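Long-range contacts in pesticidial crystal protein CRY2AA (Bacillus thuringiensis serovar kurstaki, PDB 1I5P), which kills dipteran and lepidopteran larvae by binding to their midgut epithelial cells and promoting colloid-osmotic lysis: residues 242-250 against 271-279; 518-529 against 609-620. All coordinates share one frame; numbering follows the deposited sequence.

Contact 1: 242-250 against 271-279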
loop_
_atom_site.group_PDB
_atom_site.type_symbol
_atom_site.label_atom_id
_atom_site.label_comp_id
_atom_site.label_asym_id
_atom_site.label_seq_id
_atom_site.Cartn_x
_atom_site.Cartn_y
_atom_site.Cartn_z
ATOM N N LEU A 242 7.474 -0.182 11.892
ATOM C CA LEU A 242 6.349 -0.393 10.987
ATOM C C LEU A 242 5.328 0.746 11.043
ATOM O O LEU A 242 4.797 1.163 10.008
ATOM C CB LEU A 242 5.665 -1.732 11.298
ATOM C CG LEU A 242 6.569 -2.956 11.152
ATOM C CD1 LEU A 242 5.752 -4.240 11.332
ATOM C CD2 LEU A 242 7.234 -2.933 9.775
ATOM N N GLU A 243 5.047 1.250 12.241
ATOM C CA GLU A 243 4.083 2.340 12.379
ATOM C C GLU A 243 4.608 3.626 11.756
ATOM O O GLU A 243 3.841 4.421 11.209
ATOM C CB GLU A 243 3.752 2.593 13.849
ATOM C CG GLU A 243 3.065 1.441 14.551
ATOM C CD GLU A 243 1.982 1.910 15.503
ATOM O OE1 GLU A 243 2.198 2.920 16.205
ATOM O OE2 GLU A 243 0.914 1.268 15.554
ATOM N N PHE A 244 5.914 3.843 11.853
ATOM C CA PHE A 244 6.500 5.029 11.262
ATOM C C PHE A 244 6.228 4.967 9.764
ATOM O O PHE A 244 5.855 5.962 9.148
ATOM C CB PHE A 244 8.011 5.069 11.504
ATOM C CG PHE A 244 8.699 6.243 10.857
ATOM C CD1 PHE A 244 8.601 7.516 11.407
ATOM C CD2 PHE A 244 9.429 6.079 9.684
ATOM C CE1 PHE A 244 9.221 8.608 10.805
ATOM C CE2 PHE A 244 10.055 7.166 9.068
ATOM C CZ PHE A 244 9.948 8.434 9.630
ATOM N N ARG A 245 6.422 3.784 9.183
ATOM C CA ARG A 245 6.201 3.586 7.752
ATOM C C ARG A 245 4.727 3.738 7.403
ATOM O O ARG A 245 4.372 4.423 6.444
ATOM C CB ARG A 245 6.682 2.196 7.315
ATOM C CG ARG A 245 6.327 1.847 5.870
ATOM C CD ARG A 245 6.872 0.484 5.475
ATOM N NE ARG A 245 6.471 0.113 4.121
ATOM C CZ ARG A 245 5.225 -0.182 3.760
ATOM N NH1 ARG A 245 4.241 -0.157 4.650
ATOM N NH2 ARG A 245 4.960 -0.494 2.500
ATOM N N THR A 246 3.875 3.090 8.188
ATOM C CA THR A 246 2.441 3.155 7.963
ATOM C C THR A 246 1.957 4.592 7.990
ATOM O O THR A 246 1.231 5.028 7.093
ATOM C CB THR A 246 1.678 2.349 9.025
ATOM O OG1 THR A 246 1.898 0.952 8.798
ATOM C CG2 THR A 246 0.189 2.650 8.970
ATOM N N TYR A 247 2.371 5.326 9.018
ATOM C CA TYR A 247 1.973 6.714 9.161
ATOM C C TYR A 247 2.324 7.512 7.904
ATOM O O TYR A 247 1.480 8.219 7.354
ATOM C CB TYR A 247 2.653 7.349 10.381
ATOM C CG TYR A 247 2.044 8.680 10.755
ATOM C CD1 TYR A 247 1.065 8.772 11.750
ATOM C CD2 TYR A 247 2.391 9.840 10.062
ATOM C CE1 TYR A 247 0.443 9.991 12.038
ATOM C CE2 TYR A 247 1.775 11.057 10.340
ATOM C CZ TYR A 247 0.803 11.125 11.325
ATOM O OH TYR A 247 0.170 12.327 11.567
ATOM N N MET A 248 3.567 7.394 7.445
ATOM C CA MET A 248 4.011 8.115 6.250
ATOM C C MET A 248 3.405 7.584 4.950
ATOM O O MET A 248 3.164 8.345 4.011
ATOM C CB MET A 248 5.539 8.091 6.160
ATOM C CG MET A 248 6.238 8.930 7.237
ATOM S SD MET A 248 5.770 10.684 7.168
ATOM C CE MET A 248 6.006 11.195 8.895
ATOM N N PHE A 249 3.146 6.284 4.882
ATOM C CA PHE A 249 2.557 5.740 3.667
ATOM C C PHE A 249 1.105 6.201 3.514
ATOM O O PHE A 249 0.645 6.465 2.407
ATOM C CB PHE A 249 2.657 4.215 3.662
ATOM C CG PHE A 249 3.837 3.701 2.883
ATOM C CD1 PHE A 249 5.135 3.905 3.346
ATOM C CD2 PHE A 249 3.656 3.068 1.656
ATOM C CE1 PHE A 249 6.235 3.488 2.603
ATOM C CE2 PHE A 249 4.750 2.644 0.899
ATOM C CZ PHE A 249 6.045 2.856 1.373
ATOM N N LEU A 250 0.389 6.321 4.627
ATOM C CA LEU A 250 -1.001 6.764 4.578
ATOM C C LEU A 250 -1.119 8.275 4.388
ATOM O O LEU A 250 -2.027 8.752 3.705
ATOM C CB LEU A 250 -1.730 6.360 5.859
ATOM C CG LEU A 250 -2.126 4.884 5.975
ATOM C CD1 LEU A 250 -2.705 4.616 7.355
ATOM C CD2 LEU A 250 -3.139 4.545 4.892
ATOM N N SER A 271 -4.422 -2.480 -6.465
ATOM C CA SER A 271 -3.775 -2.633 -5.169
ATOM C C SER A 271 -2.678 -1.600 -4.993
ATOM O O SER A 271 -2.216 -0.998 -5.962
ATOM C CB SER A 271 -3.186 -4.039 -5.034
ATOM O OG SER A 271 -2.204 -4.268 -6.025
ATOM N N GLY A 272 -2.270 -1.395 -3.747
ATOM C CA GLY A 272 -1.221 -0.437 -3.465
ATOM C C GLY A 272 -0.176 -1.045 -2.556
ATOM O O GLY A 272 -0.063 -2.263 -2.462
ATOM N N ALA A 273 0.591 -0.200 -1.885
ATOM C CA ALA A 273 1.617 -0.680 -0.974
ATOM C C ALA A 273 0.975 -1.336 0.237
ATOM O O ALA A 273 -0.162 -1.019 0.597
ATOM C CB ALA A 273 2.497 0.475 -0.524
ATOM N N ASN A 274 1.694 -2.260 0.861
ATOM C CA ASN A 274 1.183 -2.924 2.051
ATOM C C ASN A 274 1.342 -2.014 3.253
ATOM O O ASN A 274 2.041 -1.007 3.197
ATOM C CB ASN A 274 1.976 -4.198 2.359
ATOM C CG ASN A 274 1.811 -5.276 1.312
ATOM O OD1 ASN A 274 0.712 -5.533 0.828
ATOM N ND2 ASN A 274 2.918 -5.932 0.972
ATOM N N LEU A 275 0.674 -2.387 4.337
ATOM C CA LEU A 275 0.783 -1.693 5.614
ATOM C C LEU A 275 1.077 -2.871 6.532
ATOM O O LEU A 275 0.304 -3.821 6.572
ATOM C CB LEU A 275 -0.541 -1.029 6.020
ATOM C CG LEU A 275 -1.044 0.156 5.186
ATOM C CD1 LEU A 275 -2.311 0.705 5.814
ATOM C CD2 LEU A 275 0.027 1.239 5.115
ATOM N N TYR A 276 2.204 -2.835 7.238
ATOM C CA TYR A 276 2.558 -3.933 8.132
ATOM C C TYR A 276 2.320 -3.569 9.579
ATOM O O TYR A 276 2.639 -2.463 10.014
ATOM C CB TYR A 276 4.025 -4.328 7.976
ATOM C CG TYR A 276 4.464 -4.498 6.551
ATOM C CD1 TYR A 276 5.003 -3.431 5.834
ATOM C CD2 TYR A 276 4.335 -5.729 5.910
ATOM C CE1 TYR A 276 5.410 -3.593 4.509
ATOM C CE2 TYR A 276 4.731 -5.898 4.590
ATOM C CZ TYR A 276 5.266 -4.836 3.896
ATOM O OH TYR A 276 5.663 -5.031 2.591
ATOM N N ALA A 277 1.766 -4.517 10.322
ATOM C CA ALA A 277 1.486 -4.304 11.727
ATOM C C ALA A 277 2.104 -5.412 12.565
ATOM O O ALA A 277 2.080 -6.581 12.176
ATOM C CB ALA A 277 -0.017 -4.259 11.955
ATOM N N SER A 278 2.678 -5.031 13.699
ATOM C CA SER A 278 3.261 -5.993 14.623
ATOM C C SER A 278 2.744 -5.575 15.994
ATOM O O SER A 278 2.226 -4.468 16.153
ATOM C CB SER A 278 4.800 -5.975 14.575
ATOM O OG SER A 278 5.349 -4.826 15.200
ATOM N N GLY A 279 2.883 -6.448 16.983
ATOM C CA GLY A 279 2.365 -6.128 18.299
ATOM C C GLY A 279 3.184 -5.226 19.200
ATOM O O GLY A 279 4.411 -5.129 19.078
HETATM O O HOH W 1 3.807 -0.404 7.719
HETATM O O HOH W 2 1.815 -0.138 11.248
#
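Arg245 reaches out from helix 242-250 and grips the carbonyl O of Asn274 end-on with two nitrogens, NH1 at 2.8 Å and NH2 at 3.0 Å. The oxygen lies in the guanidinium plane, whereas both nitrogens sit above the carbonyl plane, on the same face of it. An extended chain from CG to NE, with CG anti to the backbone N (chi1 173°), carries the group this far. Arg245 lies between two aromatic residues: CE1 of Tyr276 stands 3.5 Å from Arg245 CZ over the centre of one guanidinium face, the tyrosine ring turning its edge, and CE1 of Phe249, from the same helix, lies over the opposite face, offset toward its rim.

Two waters link the polar atoms nearer the start of the helix segment. Water 1 donates to Leu242 O and accepts from Arg245 NH1, Thr246 OG1 and Tyr276 N; water 2 donates to both Thr246 OG1 and Tyr276 O.

Apolar contacts complete the interface. Leu242 CD1 packs on Tyr276 CB at 3.8 Å and also touches Ser278 CB. Ala273 CB meets the edge of the Phe249 ring, and the side chains of Leu250 and Leu275 cross at about a right angle, CD2 to CD1 4.0 Å.

Helix 238-259 closes the N-terminal helical domain; strand 275-278, of the middle domain, runs at 149° to it, roughly antiparallel. Helix 202-232 packs beside the helix, strand 462-469 pairs with the strand, and Trp293 of helix 293-300 touches Leu242 and Arg245.

Contact 2: 518-529 against 609-620; sequences NQGDSLRFEQSN and VTLNSGTPFDLM
Leu523 and Leu619 form an antiparallel hydrogen-bonded pair, Leu523 N to Leu619 O 2.9 Å and Leu619 N to Leu523 O 2.8 Å, both nearly straight. Phe525 and Phe617 form the next such pair, and Arg524 faces Asp618 in the non-hydrogen-bonded position between them. On the face of the leucines and phenylalanines, the two phenylalanine side chains lie side by side, CD1 of Phe525 3.7 Å from CD2 of Phe617, with the Phe617 atom at the edge of the Phe525 ring. Val609 wedges in from the preceding strand: its CG2 touches Phe525 CD1, while CG1 lies over a face of the Phe617 ring. On the other face Ser522 OG donates to Asp618 OD1 (2.8 Å), and the aliphatic part of Arg524 runs alongside Pro616. Lys515 NZ also bonds Ser522 OG, but forms only a long, weak ion pair with Asp618 OD1.

Further groups hold the two ends. Asn518 ND2 bonds both Met620 O, at 2.7 Å, and Gly520 O, bracing the turn before the strand. Beyond the paired strands, Ser528 OG, anti to its own backbone N (chi1 -164°), accepts from Leu611 N. Leu611 CD1 rests against the backbone of residues 525-527, and water 4 bridges Glu526 O and Gly614 O. The Arg524 chain, bent at chi3 (68°), grips Glu526 OE2 side-on through NE and NH2, a salt bridge within segment 518-529.

Strand 510-513 pairs with the other edge of 522-525, while Tyr534 packs on Leu523 and Leu619, Ala532 on Phe525, and strand 555-561 on Phe617. Apolar side chains between two sheets, with polar ones outside, characterise the lectin-like jelly-roll sandwich of the C-terminal domain.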
loop_
_atom_site.group_PDB
_atom_site.type_symbol
_atom_site.label_atom_id
_atom_site.label_comp_id
_atom_site.label_asym_id
_atom_site.label_seq_id
_atom_site.Cartn_x
_atom_site.Cartn_y
_atom_site.Cartn_z
ATOM N N ASN A 518 5.017 3.584 -6.193
ATOM C CA ASN A 518 4.728 2.593 -7.226
ATOM C C ASN A 518 3.520 1.698 -6.920
ATOM O O ASN A 518 3.365 0.633 -7.525
ATOM C CB ASN A 518 5.972 1.719 -7.423
ATOM C CG ASN A 518 5.837 0.745 -8.576
ATOM O OD1 ASN A 518 5.616 1.144 -9.718
ATOM N ND2 ASN A 518 5.975 -0.546 -8.281
ATOM N N GLN A 519 2.662 2.131 -5.999
ATOM C CA GLN A 519 1.485 1.347 -5.608
ATOM C C GLN A 519 1.906 -0.059 -5.186
ATOM O O GLN A 519 1.240 -1.044 -5.495
ATOM C CB GLN A 519 0.477 1.258 -6.758
ATOM C CG GLN A 519 -0.088 2.597 -7.221
ATOM C CD GLN A 519 -1.017 3.251 -6.206
ATOM O OE1 GLN A 519 -1.545 4.336 -6.450
ATOM N NE2 GLN A 519 -1.224 2.593 -5.068
ATOM N N GLY A 520 3.019 -0.142 -4.469
ATOM C CA GLY A 520 3.512 -1.428 -4.016
ATOM C C GLY A 520 4.951 -1.619 -4.432
ATOM O O GLY A 520 5.495 -0.798 -5.164
ATOM N N ASP A 521 5.576 -2.699 -3.981
ATOM C CA ASP A 521 6.971 -2.933 -4.331
ATOM C C ASP A 521 7.126 -3.494 -5.737
ATOM O O ASP A 521 6.154 -3.902 -6.374
ATOM C CB ASP A 521 7.630 -3.870 -3.308
ATOM C CG ASP A 521 7.635 -3.288 -1.903
ATOM O OD1 ASP A 521 7.543 -2.043 -1.772
ATOM O OD2 ASP A 521 7.739 -4.069 -0.928
ATOM N N SER A 522 8.363 -3.495 -6.223
ATOM C CA SER A 522 8.651 -4.001 -7.555
ATOM C C SER A 522 9.321 -5.369 -7.494
ATOM O O SER A 522 9.743 -5.827 -6.425
ATOM C CB SER A 522 9.551 -3.019 -8.317
ATOM O OG SER A 522 10.821 -2.893 -7.692
ATOM N N LEU A 523 9.398 -6.020 -8.651
ATOM C CA LEU A 523 10.026 -7.327 -8.759
ATOM C C LEU A 523 11.342 -7.093 -9.498
ATOM O O LEU A 523 11.348 -6.681 -10.661
ATOM C CB LEU A 523 9.120 -8.281 -9.549
ATOM C CG LEU A 523 9.164 -9.767 -9.181
ATOM C CD1 LEU A 523 8.897 -9.948 -7.687
ATOM C CD2 LEU A 523 8.126 -10.529 -10.012
ATOM N N ARG A 524 12.456 -7.332 -8.814
ATOM C CA ARG A 524 13.762 -7.128 -9.425
ATOM C C ARG A 524 14.358 -8.431 -9.942
ATOM O O ARG A 524 14.627 -9.353 -9.169
ATOM C CB ARG A 524 14.730 -6.484 -8.426
ATOM C CG ARG A 524 16.081 -6.137 -9.044
ATOM C CD ARG A 524 17.059 -5.533 -8.038
ATOM N NE ARG A 524 17.490 -6.486 -7.015
ATOM C CZ ARG A 524 17.210 -6.372 -5.719
ATOM N NH1 ARG A 524 16.493 -5.346 -5.279
ATOM N NH2 ARG A 524 17.663 -7.271 -4.859
ATOM N N PHE A 525 14.556 -8.500 -11.253
ATOM C CA PHE A 525 15.141 -9.677 -11.884
ATOM C C PHE A 525 16.652 -9.473 -11.974
ATOM O O PHE A 525 17.123 -8.515 -12.590
ATOM C CB PHE A 525 14.570 -9.878 -13.295
ATOM C CG PHE A 525 13.075 -10.054 -13.334
ATOM C CD1 PHE A 525 12.292 -9.258 -14.169
ATOM C CD2 PHE A 525 12.448 -11.008 -12.540
ATOM C CE1 PHE A 525 10.904 -9.412 -14.210
ATOM C CE2 PHE A 525 11.059 -11.170 -12.573
ATOM C CZ PHE A 525 10.288 -10.369 -13.411
ATOM N N GLU A 526 17.412 -10.363 -11.350
ATOM C CA GLU A 526 18.866 -10.258 -11.380
ATOM C C GLU A 526 19.473 -11.278 -12.328
ATOM O O GLU A 526 20.663 -11.221 -12.630
ATOM C CB GLU A 526 19.439 -10.443 -9.972
ATOM C CG GLU A 526 19.157 -9.275 -9.045
ATOM C CD GLU A 526 19.769 -9.452 -7.670
ATOM O OE1 GLU A 526 20.592 -10.374 -7.493
ATOM O OE2 GLU A 526 19.435 -8.658 -6.765
ATOM N N GLN A 527 18.647 -12.212 -12.790
ATOM C CA GLN A 527 19.094 -13.241 -13.719
ATOM C C GLN A 527 18.405 -13.062 -15.065
ATOM O O GLN A 527 17.183 -12.931 -15.141
ATOM C CB GLN A 527 18.797 -14.632 -13.152
ATOM C CG GLN A 527 19.017 -15.763 -14.144
ATOM C CD GLN A 527 19.102 -17.117 -13.474
ATOM O OE1 GLN A 527 18.726 -17.274 -12.311
ATOM N NE2 GLN A 527 19.589 -18.109 -14.208
ATOM N N SER A 528 19.198 -13.057 -16.129
ATOM C CA SER A 528 18.660 -12.885 -17.469
ATOM C C SER A 528 17.746 -14.054 -17.845
ATOM O O SER A 528 17.870 -15.155 -17.308
ATOM C CB SER A 528 19.808 -12.751 -18.475
ATOM O OG SER A 528 19.349 -12.234 -19.710
ATOM N N ASN A 529 16.818 -13.796 -18.759
ATOM C CA ASN A 529 15.864 -14.799 -19.219
ATOM C C ASN A 529 14.942 -15.313 -18.112
ATOM O O ASN A 529 14.693 -16.518 -17.981
ATOM C CB ASN A 529 16.592 -15.973 -19.878
ATOM C CG ASN A 529 15.656 -16.852 -20.682
ATOM O OD1 ASN A 529 14.560 -16.429 -21.064
ATOM N ND2 ASN A 529 16.087 -18.076 -20.960
ATOM N N VAL A 609 12.172 -11.291 -19.489
ATOM C CA VAL A 609 13.164 -10.237 -19.528
ATOM C C VAL A 609 14.576 -10.736 -19.779
ATOM O O VAL A 609 15.049 -11.679 -19.142
ATOM C CB VAL A 609 13.151 -9.418 -18.216
ATOM C CG1 VAL A 609 14.243 -8.354 -18.253
ATOM C CG2 VAL A 609 11.787 -8.768 -18.025
ATOM N N THR A 610 15.234 -10.082 -20.726
ATOM C CA THR A 610 16.604 -10.393 -21.087
ATOM C C THR A 610 17.439 -9.257 -20.520
ATOM O O THR A 610 17.199 -8.095 -20.843
ATOM C CB THR A 610 16.784 -10.421 -22.618
ATOM O OG1 THR A 610 15.922 -11.416 -23.183
ATOM C CG2 THR A 610 18.226 -10.736 -22.980
ATOM N N LEU A 611 18.401 -9.582 -19.661
ATOM C CA LEU A 611 19.256 -8.558 -19.069
ATOM C C LEU A 611 20.498 -8.389 -19.928
ATOM O O LEU A 611 21.570 -8.896 -19.603
ATOM C CB LEU A 611 19.658 -8.952 -17.646
ATOM C CG LEU A 611 18.522 -9.089 -16.632
ATOM C CD1 LEU A 611 19.109 -9.440 -15.274
ATOM C CD2 LEU A 611 17.727 -7.787 -16.553
ATOM N N ASN A 612 20.342 -7.673 -21.034
ATOM C CA ASN A 612 21.441 -7.441 -21.954
ATOM C C ASN A 612 22.688 -6.920 -21.247
ATOM O O ASN A 612 23.760 -7.520 -21.349
ATOM C CB ASN A 612 21.007 -6.460 -23.044
ATOM C CG ASN A 612 19.772 -6.933 -23.791
ATOM O OD1 ASN A 612 18.683 -6.389 -23.618
ATOM N ND2 ASN A 612 19.936 -7.954 -24.622
ATOM N N SER A 613 22.550 -5.813 -20.523
ATOM C CA SER A 613 23.682 -5.222 -19.818
ATOM C C SER A 613 24.116 -5.982 -18.564
ATOM O O SER A 613 25.173 -5.704 -18.002
ATOM C CB SER A 613 23.368 -3.771 -19.449
ATOM O OG SER A 613 23.295 -2.953 -20.604
ATOM N N GLY A 614 23.313 -6.941 -18.123
ATOM C CA GLY A 614 23.677 -7.683 -16.931
ATOM C C GLY A 614 23.155 -6.990 -15.684
ATOM O O GLY A 614 23.142 -7.570 -14.594
ATOM N N THR A 615 22.737 -5.737 -15.840
ATOM C CA THR A 615 22.186 -4.971 -14.727
ATOM C C THR A 615 20.774 -5.466 -14.426
ATOM O O THR A 615 20.056 -5.905 -15.326
ATOM C CB THR A 615 22.128 -3.475 -15.055
ATOM O OG1 THR A 615 21.723 -3.305 -16.418
ATOM C CG2 THR A 615 23.487 -2.831 -14.847
ATOM N N PRO A 616 20.353 -5.389 -13.155
ATOM C CA PRO A 616 19.024 -5.835 -12.731
ATOM C C PRO A 616 17.909 -5.116 -13.463
ATOM O O PRO A 616 18.107 -4.028 -13.998
ATOM C CB PRO A 616 19.019 -5.531 -11.234
ATOM C CG PRO A 616 20.476 -5.625 -10.871
ATOM C CD PRO A 616 21.096 -4.853 -12.004
ATOM N N PHE A 617 16.737 -5.740 -13.485
ATOM C CA PHE A 617 15.564 -5.167 -14.132
ATOM C C PHE A 617 14.445 -5.102 -13.101
ATOM O O PHE A 617 14.202 -6.065 -12.374
ATOM C CB PHE A 617 15.134 -6.041 -15.314
ATOM C CG PHE A 617 13.894 -5.557 -16.026
ATOM C CD1 PHE A 617 13.995 -4.849 -17.220
ATOM C CD2 PHE A 617 12.623 -5.846 -15.524
ATOM C CE1 PHE A 617 12.859 -4.441 -17.909
ATOM C CE2 PHE A 617 11.476 -5.441 -16.207
ATOM C CZ PHE A 617 11.595 -4.737 -17.402
ATOM N N ASP A 618 13.769 -3.962 -13.030
ATOM C CA ASP A 618 12.664 -3.794 -12.092
ATOM C C ASP A 618 11.324 -3.783 -12.815
ATOM O O ASP A 618 11.045 -2.877 -13.597
ATOM C CB ASP A 618 12.801 -2.482 -11.314
ATOM C CG ASP A 618 13.692 -2.610 -10.086
ATOM O OD1 ASP A 618 13.213 -3.099 -9.042
ATOM O OD2 ASP A 618 14.873 -2.219 -10.169
ATOM N N LEU A 619 10.502 -4.795 -12.557
ATOM C CA LEU A 619 9.166 -4.859 -13.144
ATOM C C LEU A 619 8.353 -4.168 -12.048
ATOM O O LEU A 619 8.121 -4.749 -10.985
ATOM C CB LEU A 619 8.704 -6.310 -13.291
ATOM C CG LEU A 619 7.855 -6.695 -14.509
ATOM C CD1 LEU A 619 6.909 -7.808 -14.090
ATOM C CD2 LEU A 619 7.073 -5.509 -15.054
ATOM N N MET A 620 7.930 -2.932 -12.307
ATOM C CA MET A 620 7.207 -2.148 -11.309
ATOM C C MET A 620 5.682 -2.175 -11.315
ATOM O O MET A 620 5.062 -2.217 -10.248
ATOM C CB MET A 620 7.715 -0.710 -11.367
ATOM C CG MET A 620 9.218 -0.634 -11.111
ATOM S SD MET A 620 9.912 0.971 -11.459
ATOM C CE MET A 620 9.326 1.867 -10.012
HETATM O O HOH W 3 3.029 -1.852 -8.319
HETATM O O HOH W 4 21.886 -8.902 -12.750
#

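Contact 1 lies near the middle of the molecule and is almost wholly buried; contact 2, about 24 Å away between centres, runs from a buried end to an exposed one. They share no helix or strand. The first joins two domains, a helix against a strand, through helix side chains that reach strand-side backbone and side-chain atoms, and through two waters, with a guanidinium as its main polar bridge. The second works inside one domain, where backbone pairing sets the register, with Arg524 and Asp618 on the face turned away from the apolar side chains. They meet at their ends: Gln519 and Gly520 pack against residues 271-273, so the loop leading into strand 522-525 abuts the segment that leads into strand 275-278.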